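Side-chain contact in SVP1-like protein 2 (Kluyveromyces lactis, PDB 4V16), which probably binds phosphoinositides on membranes through its PROPPIN beta-propeller and is linked to protein transport: residues I118-F121 / G122-N126. Residues are numbered along the deposited sequence; the frame is centred on the assembly and turned at random.
Sequences IFKF and GNPWN
With its CG trans to the backbone N (chi1 177°) and every later torsion extended, K120 runs out past the carbonyls of G122 and N123, crosses P124 at about a right angle, and delivers its ammonium group to the carbonyl of N123. The hydrogen bond from NZ of K120 to O of N123 measures 2.7 Å, with the nitrogen somewhat tilted from the carbonyl plane. On the way, the aliphatic part passes the backbone: K120 CD lies 3.6 Å from O of G122. F121 likewise has CG trans to its N (chi1 -167°), and its side chain lies next to that of W125, the two pointing the same way. They form a T-shaped pair, ring planes at 67°, in which the W125 edge meets one face of F121, CZ3 standing 3.9 Å from CD1 of F121. The segment leaves strand 115-120, third in a four-stranded antiparallel blade of the beta-propeller, and bends back toward strand 132-133, the outermost strand of that blade. The return is marked by a 2.8 Å hydrogen bond from N of K120 to O of N126. Within the bend, N of W125 bonds O of G122 at 2.7 Å, and the peptide before P124 is cis. A methionine in place of K120 would probably leave the N123 carbonyl without its ammonium partner and the turn less firmly tied to the strand end. The side chain of W125 also touches I108 of strand 107-112 and I89 and T90 of strand 87-93, joining the loop to the preceding blade.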
ATOM      1  N   ILE A 118      -0.041  -5.014  17.491  1.00 34.57           N
ATOM      2  CA  ILE A 118       0.492  -6.196  16.825  1.00 30.64           C
ATOM      3  C   ILE A 118      -0.037  -7.474  17.475  1.00 36.31           C
ATOM      4  O   ILE A 118       0.377  -7.838  18.579  1.00 41.42           O
ATOM      5  CB  ILE A 118       2.036  -6.202  16.854  1.00 36.75           C
ATOM      6  CG1 ILE A 118       2.577  -4.938  16.177  1.00 35.52           C
ATOM      7  CG2 ILE A 118       2.583  -7.456  16.170  1.00 39.87           C
ATOM      8  CD1 ILE A 118       4.086  -4.770  16.275  1.00 40.33           C
ATOM      9  N   PHE A 119      -0.950  -8.147  16.780  1.00 37.65           N
ATOM     10  CA  PHE A 119      -1.514  -9.410  17.248  1.00 40.33           C
ATOM     11  C   PHE A 119      -0.848 -10.589  16.541  1.00 40.14           C
ATOM     12  O   PHE A 119      -0.170 -10.413  15.530  1.00 43.58           O
ATOM     13  CB  PHE A 119      -3.026  -9.456  17.011  1.00 36.14           C
ATOM     14  CG  PHE A 119      -3.769  -8.280  17.577  1.00 40.29           C
ATOM     15  CD1 PHE A 119      -3.838  -7.084  16.878  1.00 38.77           C
ATOM     16  CD2 PHE A 119      -4.407  -8.370  18.802  1.00 40.28           C
ATOM     17  CE1 PHE A 119      -4.525  -6.000  17.395  1.00 39.57           C
ATOM     18  CE2 PHE A 119      -5.097  -7.290  19.323  1.00 42.52           C
ATOM     19  CZ  PHE A 119      -5.154  -6.103  18.618  1.00 40.78           C
ATOM     20  N   LYS A 120      -1.053 -11.787  17.079  1.00 44.52           N
ATOM     21  CA  LYS A 120      -0.554 -13.013  16.463  1.00 41.78           C
ATOM     22  C   LYS A 120      -1.534 -13.507  15.406  1.00 43.15           C
ATOM     23  O   LYS A 120      -2.749 -13.420  15.592  1.00 41.66           O
ATOM     24  CB  LYS A 120      -0.335 -14.095  17.527  1.00 41.12           C
ATOM     25  CG  LYS A 120       0.111 -15.447  16.980  1.00 38.91           C
ATOM     26  CD  LYS A 120       0.038 -16.520  18.051  1.00 39.94           C
ATOM     27  CE  LYS A 120       0.458 -17.878  17.510  1.00 52.59           C
ATOM     28  NZ  LYS A 120       0.345 -18.955  18.534  1.00 59.02           N
ATOM     29  N   PHE A 121      -1.008 -14.026  14.299  1.00 42.28           N
ATOM     30  CA  PHE A 121      -1.851 -14.646  13.284  1.00 41.04           C
ATOM     31  C   PHE A 121      -1.959 -16.141  13.559  1.00 44.24           C
ATOM     32  O   PHE A 121      -1.073 -16.920  13.203  1.00 47.16           O
ATOM     33  CB  PHE A 121      -1.308 -14.397  11.878  1.00 37.63           C
ATOM     34  CG  PHE A 121      -2.290 -14.729  10.797  1.00 37.20           C
ATOM     35  CD1 PHE A 121      -3.205 -13.784  10.367  1.00 39.47           C
ATOM     36  CD2 PHE A 121      -2.317 -15.990  10.226  1.00 39.28           C
ATOM     37  CE1 PHE A 121      -4.119 -14.083   9.379  1.00 37.74           C
ATOM     38  CE2 PHE A 121      -3.231 -16.297   9.235  1.00 39.14           C
ATOM     39  CZ  PHE A 121      -4.134 -15.343   8.813  1.00 42.00           C
ATOM     40  N   GLY A 122      -3.056 -16.521  14.203  1.00 44.02           N
ATOM     41  CA  GLY A 122      -3.282 -17.888  14.630  1.00 49.45           C
ATOM     42  C   GLY A 122      -3.641 -17.883  16.100  1.00 51.74           C
ATOM     43  O   GLY A 122      -3.348 -16.915  16.804  1.00 51.02           O
ATOM     44  N   ASN A 123      -4.287 -18.951  16.559  1.00 55.61           N
ATOM     45  CA  ASN A 123      -4.666 -19.080  17.962  1.00 51.73           C
ATOM     46  C   ASN A 123      -3.452 -18.871  18.867  1.00 51.53           C
ATOM     47  O   ASN A 123      -2.370 -19.383  18.574  1.00 51.90           O
ATOM     48  CB  ASN A 123      -5.293 -20.453  18.215  1.00 55.74           C
ATOM     49  CG  ASN A 123      -6.332 -20.426  19.319  1.00 55.95           C
ATOM     50  OD1 ASN A 123      -7.502 -20.129  19.075  1.00 55.09           O
ATOM     51  ND2 ASN A 123      -5.911 -20.740  20.539  1.00 62.15           N
ATOM     52  N   PRO A 124      -3.619 -18.127  19.976  1.00 47.81           N
ATOM     53  CA  PRO A 124      -4.844 -17.536  20.535  1.00 48.70           C
ATOM     54  C   PRO A 124      -5.236 -16.169  19.958  1.00 53.12           C
ATOM     55  O   PRO A 124      -6.180 -15.560  20.464  1.00 51.59           O
ATOM     56  CB  PRO A 124      -4.500 -17.401  22.016  1.00 50.13           C
ATOM     57  CG  PRO A 124      -3.040 -17.118  22.017  1.00 48.02           C
ATOM     58  CD  PRO A 124      -2.459 -17.889  20.854  1.00 46.63           C
ATOM     59  N   TRP A 125      -4.533 -15.704  18.927  1.00 52.39           N
ATOM     60  CA  TRP A 125      -4.808 -14.399  18.314  1.00 49.82           C
ATOM     61  C   TRP A 125      -4.652 -13.256  19.322  1.00 48.39           C
ATOM     62  O   TRP A 125      -5.486 -12.351  19.377  1.00 43.58           O
ATOM     63  CB  TRP A 125      -6.220 -14.366  17.711  1.00 47.57           C
ATOM     64  CG  TRP A 125      -6.520 -15.520  16.797  1.00 52.72           C
ATOM     65  CD1 TRP A 125      -7.048 -16.728  17.148  1.00 49.49           C
ATOM     66  CD2 TRP A 125      -6.310 -15.570  15.381  1.00 52.59           C
ATOM     67  NE1 TRP A 125      -7.174 -17.531  16.039  1.00 53.70           N
ATOM     68  CE2 TRP A 125      -6.730 -16.842  14.941  1.00 54.24           C
ATOM     69  CE3 TRP A 125      -5.807 -14.665  14.441  1.00 52.50           C
ATOM     70  CZ2 TRP A 125      -6.663 -17.231  13.604  1.00 55.07           C
ATOM     71  CZ3 TRP A 125      -5.741 -15.053  13.112  1.00 48.77           C
ATOM     72  CH2 TRP A 125      -6.166 -16.324  12.707  1.00 47.44           C
ATOM     73  N   ASN A 126      -3.574 -13.298  20.102  1.00 47.69           N
ATOM     74  CA  ASN A 126      -3.340 -12.327  21.168  1.00 44.39           C
ATOM     75  C   ASN A 126      -2.298 -11.276  20.791  1.00 49.64           C
ATOM     76  O   ASN A 126      -1.585 -11.424  19.799  1.00 48.11           O
ATOM     77  CB  ASN A 126      -2.890 -13.046  22.440  1.00 47.92           C
ATOM     78  CG  ASN A 126      -1.518 -13.683  22.297  1.00 46.50           C
ATOM     79  OD1 ASN A 126      -1.238 -14.377  21.318  1.00 47.74           O
ATOM     80  ND2 ASN A 126      -0.651 -13.438  23.271  1.00 49.26           N
TER